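Local coordinates for hypothetical nigD-like protein (Bacteroides caccae, PDB 3QWN), which is of unknown function but, as a NigD-like protein, probably acts as an immunity protein or antitoxin, at residues F137-L147 against K180-Y188. Residues are numbered along the deposited sequence; the frame is centred on the assembly and turned at random.
Sequences FETNGTVNMLL and KITIKFKYY
M145 and I183 meet on the buried face of a parallel strand pair, 142-147 beside 181-188, whose directions differ by 20°. Six backbone hydrogen bonds fix the register: the N-H groups of V143, M145 and L147 reach the carbonyls of T182, K184 and K186, while those of T182, K184 and K186 return to G141, V143 and M145. K184 gives its N-H to V143 O and takes that of M145 on its own O, so one residue bridges two that flank its neighbour N144, as parallel strands do. The bond from M145 N to K184 O, 2.9 Å, is nearly straight at 174°.

Followed outward, the M145 side chain starts with CB beside K184 O and F185 CD1, 4.1 Å from the latter. Its CG lies anti to the carbonyl carbon (chi1 -65°), and the extended chain beyond carries it past the I183 methyl: CG is 4.1 Å from I183 CG2, the selenium SE 3.7 Å, and the terminal CE 3.9 Å. One methyl thus meets three successive atoms of the selenomethionine. Further along this face, L147 CB comes obliquely to the F185 ring, 3.7 Å from CZ.

The other face carries T142, N144 and K184. T142 CG2 touches K184 CD at 3.7 Å, and a water bridges T142 OG1 to K184 NZ. N144 runs alongside K184, but its ND2 is hydrogen-bonded to E136.

Strands 127-133 and 196-209 flank the pair in the same sheet, and L112 of strand 111-120 touches both M145 and I183. Apolar side chains on one face meeting a second sheet fit the NigD-like C-terminal beta sandwich domain.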
loop_
_atom_site.group_PDB
_atom_site.type_symbol
_atom_site.label_atom_id
_atom_site.label_comp_id
_atom_site.label_asym_id
_atom_site.label_seq_id
_atom_site.Cartn_x
_atom_site.Cartn_y
_atom_site.Cartn_z
ATOM N N PHE A 137 15.223 -8.250 -14.219
ATOM C CA PHE A 137 14.139 -9.228 -14.077
ATOM C C PHE A 137 14.365 -10.540 -14.834
ATOM O O PHE A 137 14.014 -11.594 -14.297
ATOM C CB PHE A 137 12.795 -8.644 -14.480
ATOM C CG PHE A 137 11.612 -9.479 -14.037
ATOM C CD1 PHE A 137 11.292 -9.603 -12.696
ATOM C CD2 PHE A 137 10.805 -10.122 -14.969
ATOM C CE1 PHE A 137 10.191 -10.365 -12.289
ATOM C CE2 PHE A 137 9.699 -10.881 -14.560
ATOM C CZ PHE A 137 9.402 -10.999 -13.224
ATOM N N GLU A 138 14.931 -10.491 -16.065
ATOM C CA GLU A 138 15.209 -11.704 -16.836
ATOM C C GLU A 138 16.490 -12.361 -16.311
ATOM O O GLU A 138 16.598 -13.590 -16.332
ATOM C CB GLU A 138 15.314 -11.391 -18.330
ATOM N N THR A 139 17.436 -11.540 -15.801
ATOM C CA THR A 139 18.727 -11.965 -15.251
ATOM C C THR A 139 18.552 -12.778 -13.953
ATOM O O THR A 139 19.061 -13.892 -13.887
ATOM C CB THR A 139 19.637 -10.736 -14.996
ATOM O OG1 THR A 139 19.675 -9.893 -16.147
ATOM C CG2 THR A 139 21.050 -11.114 -14.592
ATOM N N ASN A 140 17.874 -12.221 -12.921
ATOM C CA ASN A 140 17.755 -12.878 -11.607
ATOM C C ASN A 140 16.396 -12.693 -10.903
ATOM O O ASN A 140 16.290 -12.972 -9.704
ATOM C CB ASN A 140 18.878 -12.379 -10.673
ATOM C CG ASN A 140 19.219 -10.911 -10.805
ATOM O OD1 ASN A 140 18.347 -10.043 -10.797
ATOM N ND2 ASN A 140 20.497 -10.605 -10.959
ATOM N N GLY A 141 15.375 -12.270 -11.639
ATOM C CA GLY A 141 14.035 -12.072 -11.090
ATOM C C GLY A 141 13.879 -10.874 -10.170
ATOM O O GLY A 141 12.905 -10.802 -9.409
ATOM N N THR A 142 14.826 -9.920 -10.239
ATOM C CA THR A 142 14.806 -8.715 -9.412
ATOM C C THR A 142 13.907 -7.646 -10.039
ATOM O O THR A 142 14.050 -7.325 -11.224
ATOM C CB THR A 142 16.229 -8.191 -9.184
ATOM O OG1 THR A 142 17.014 -9.220 -8.571
ATOM C CG2 THR A 142 16.266 -6.920 -8.339
ATOM N N VAL A 143 12.982 -7.103 -9.220
ATOM C CA VAL A 143 12.096 -5.994 -9.562
ATOM C C VAL A 143 12.581 -4.782 -8.756
ATOM O O VAL A 143 12.504 -4.792 -7.520
ATOM C CB VAL A 143 10.597 -6.299 -9.288
ATOM C CG1 VAL A 143 9.730 -5.081 -9.572
ATOM C CG2 VAL A 143 10.118 -7.509 -10.081
ATOM N N ASN A 144 13.106 -3.766 -9.451
ATOM C CA ASN A 144 13.563 -2.551 -8.790
ATOM C C ASN A 144 12.425 -1.555 -8.729
ATOM O O ASN A 144 11.786 -1.279 -9.742
ATOM C CB ASN A 144 14.782 -1.967 -9.476
ATOM C CG ASN A 144 16.018 -2.789 -9.251
ATOM O OD1 ASN A 144 16.525 -2.892 -8.141
ATOM N ND2 ASN A 144 16.520 -3.417 -10.301
HETATM N N MSE A 145 12.131 -1.062 -7.513
HETATM C CA MSE A 145 11.057 -0.104 -7.267
HETATM C C MSE A 145 11.585 1.136 -6.594
HETATM O O MSE A 145 12.330 1.048 -5.627
HETATM C CB MSE A 145 9.961 -0.723 -6.407
HETATM C CG MSE A 145 9.232 -1.857 -7.074
HETATM SE SE MSE A 145 7.691 -2.338 -6.032
HETATM C CE MSE A 145 7.145 -3.905 -7.052
ATOM N N LEU A 146 11.229 2.290 -7.123
ATOM C CA LEU A 146 11.602 3.574 -6.548
ATOM C C LEU A 146 10.332 4.316 -6.237
ATOM O O LEU A 146 9.467 4.426 -7.105
ATOM C CB LEU A 146 12.509 4.395 -7.482
ATOM C CG LEU A 146 12.835 5.851 -7.070
ATOM C CD1 LEU A 146 13.572 5.923 -5.695
ATOM C CD2 LEU A 146 13.668 6.524 -8.149
ATOM N N LEU A 147 10.204 4.802 -4.988
ATOM C CA LEU A 147 9.032 5.553 -4.604
ATOM C C LEU A 147 9.011 6.923 -5.298
ATOM O O LEU A 147 9.999 7.671 -5.259
ATOM C CB LEU A 147 8.932 5.738 -3.072
ATOM C CG LEU A 147 7.671 6.451 -2.577
ATOM C CD1 LEU A 147 6.448 5.565 -2.679
ATOM C CD2 LEU A 147 7.853 6.978 -1.201
ATOM N N LYS A 180 10.832 -17.316 -8.207
ATOM C CA LYS A 180 11.199 -16.502 -7.044
ATOM C C LYS A 180 11.534 -15.095 -7.515
ATOM O O LYS A 180 12.507 -14.916 -8.252
ATOM C CB LYS A 180 12.407 -17.098 -6.281
ATOM C CG LYS A 180 12.156 -18.337 -5.455
ATOM C CD LYS A 180 13.435 -18.786 -4.765
ATOM C CE LYS A 180 13.379 -20.228 -4.328
ATOM N NZ LYS A 180 14.702 -20.701 -3.843
ATOM N N ILE A 181 10.730 -14.103 -7.096
ATOM C CA ILE A 181 10.898 -12.686 -7.436
ATOM C C ILE A 181 11.495 -11.951 -6.223
ATOM O O ILE A 181 11.147 -12.264 -5.087
ATOM C CB ILE A 181 9.530 -12.100 -7.917
ATOM C CG1 ILE A 181 9.275 -12.524 -9.373
ATOM C CG2 ILE A 181 9.438 -10.572 -7.803
ATOM C CD1 ILE A 181 7.922 -12.939 -9.652
ATOM N N THR A 182 12.422 -11.011 -6.472
ATOM C CA THR A 182 13.052 -10.213 -5.422
ATOM C C THR A 182 12.701 -8.741 -5.641
ATOM O O THR A 182 13.113 -8.151 -6.637
ATOM C CB THR A 182 14.577 -10.455 -5.369
ATOM O OG1 THR A 182 14.831 -11.847 -5.188
ATOM C CG2 THR A 182 15.250 -9.674 -4.242
ATOM N N ILE A 183 11.922 -8.162 -4.733
ATOM C CA ILE A 183 11.564 -6.750 -4.853
ATOM C C ILE A 183 12.585 -5.949 -4.061
ATOM O O ILE A 183 12.767 -6.198 -2.869
ATOM C CB ILE A 183 10.101 -6.448 -4.421
ATOM C CG1 ILE A 183 9.095 -7.231 -5.315
ATOM C CG2 ILE A 183 9.809 -4.927 -4.417
ATOM C CD1 ILE A 183 7.978 -7.786 -4.563
ATOM N N LYS A 184 13.257 -5.006 -4.731
ATOM C CA LYS A 184 14.232 -4.109 -4.121
ATOM C C LYS A 184 13.648 -2.692 -4.172
ATOM O O LYS A 184 13.563 -2.085 -5.242
ATOM C CB LYS A 184 15.586 -4.221 -4.812
ATOM C CG LYS A 184 16.252 -5.563 -4.568
ATOM C CD LYS A 184 17.643 -5.584 -5.131
ATOM C CE LYS A 184 18.275 -6.949 -5.019
ATOM N NZ LYS A 184 19.699 -6.900 -5.398
ATOM N N PHE A 185 13.185 -2.207 -3.021
ATOM C CA PHE A 185 12.517 -0.922 -2.884
ATOM C C PHE A 185 13.461 0.181 -2.391
ATOM O O PHE A 185 14.114 0.035 -1.361
ATOM C CB PHE A 185 11.297 -1.052 -1.940
ATOM C CG PHE A 185 10.571 0.240 -1.654
ATOM C CD1 PHE A 185 9.721 0.807 -2.602
ATOM C CD2 PHE A 185 10.737 0.894 -0.436
ATOM C CE1 PHE A 185 9.060 2.004 -2.333
ATOM C CE2 PHE A 185 10.061 2.091 -0.164
ATOM C CZ PHE A 185 9.227 2.636 -1.117
ATOM N N LYS A 186 13.499 1.297 -3.141
ATOM C CA LYS A 186 14.260 2.509 -2.842
ATOM C C LYS A 186 13.307 3.680 -2.632
ATOM O O LYS A 186 12.198 3.690 -3.177
ATOM C CB LYS A 186 15.244 2.832 -3.967
ATOM C CG LYS A 186 16.551 2.054 -3.896
ATOM C CD LYS A 186 17.477 2.402 -5.055
ATOM C CE LYS A 186 18.557 1.370 -5.260
ATOM N NZ LYS A 186 19.582 1.823 -6.241
ATOM N N TYR A 187 13.732 4.669 -1.849
ATOM C CA TYR A 187 12.909 5.857 -1.558
ATOM C C TYR A 187 13.810 6.972 -1.050
ATOM O O TYR A 187 14.847 6.689 -0.429
ATOM C CB TYR A 187 11.794 5.535 -0.511
ATOM C CG TYR A 187 12.317 5.248 0.889
ATOM C CD1 TYR A 187 12.972 4.051 1.183
ATOM C CD2 TYR A 187 12.175 6.181 1.915
ATOM C CE1 TYR A 187 13.483 3.800 2.459
ATOM C CE2 TYR A 187 12.698 5.946 3.189
ATOM C CZ TYR A 187 13.335 4.749 3.464
ATOM O OH TYR A 187 13.774 4.507 4.753
ATOM N N TYR A 188 13.420 8.223 -1.304
ATOM C CA TYR A 188 14.176 9.370 -0.818
ATOM C C TYR A 188 13.699 9.729 0.566
ATOM O O TYR A 188 12.496 9.725 0.833
ATOM C CB TYR A 188 14.078 10.556 -1.781
ATOM C CG TYR A 188 15.003 10.425 -2.980
ATOM C CD1 TYR A 188 14.737 9.509 -3.997
ATOM C CD2 TYR A 188 16.132 11.232 -3.108
ATOM C CE1 TYR A 188 15.564 9.403 -5.112
ATOM C CE2 TYR A 188 16.989 11.111 -4.207
ATOM C CZ TYR A 188 16.699 10.194 -5.212
ATOM O OH TYR A 188 17.504 10.045 -6.330
HETATM O O HOH W 1 20.015 -8.393 -7.571
HETATM O O HOH W 2 11.287 8.462 -3.231
#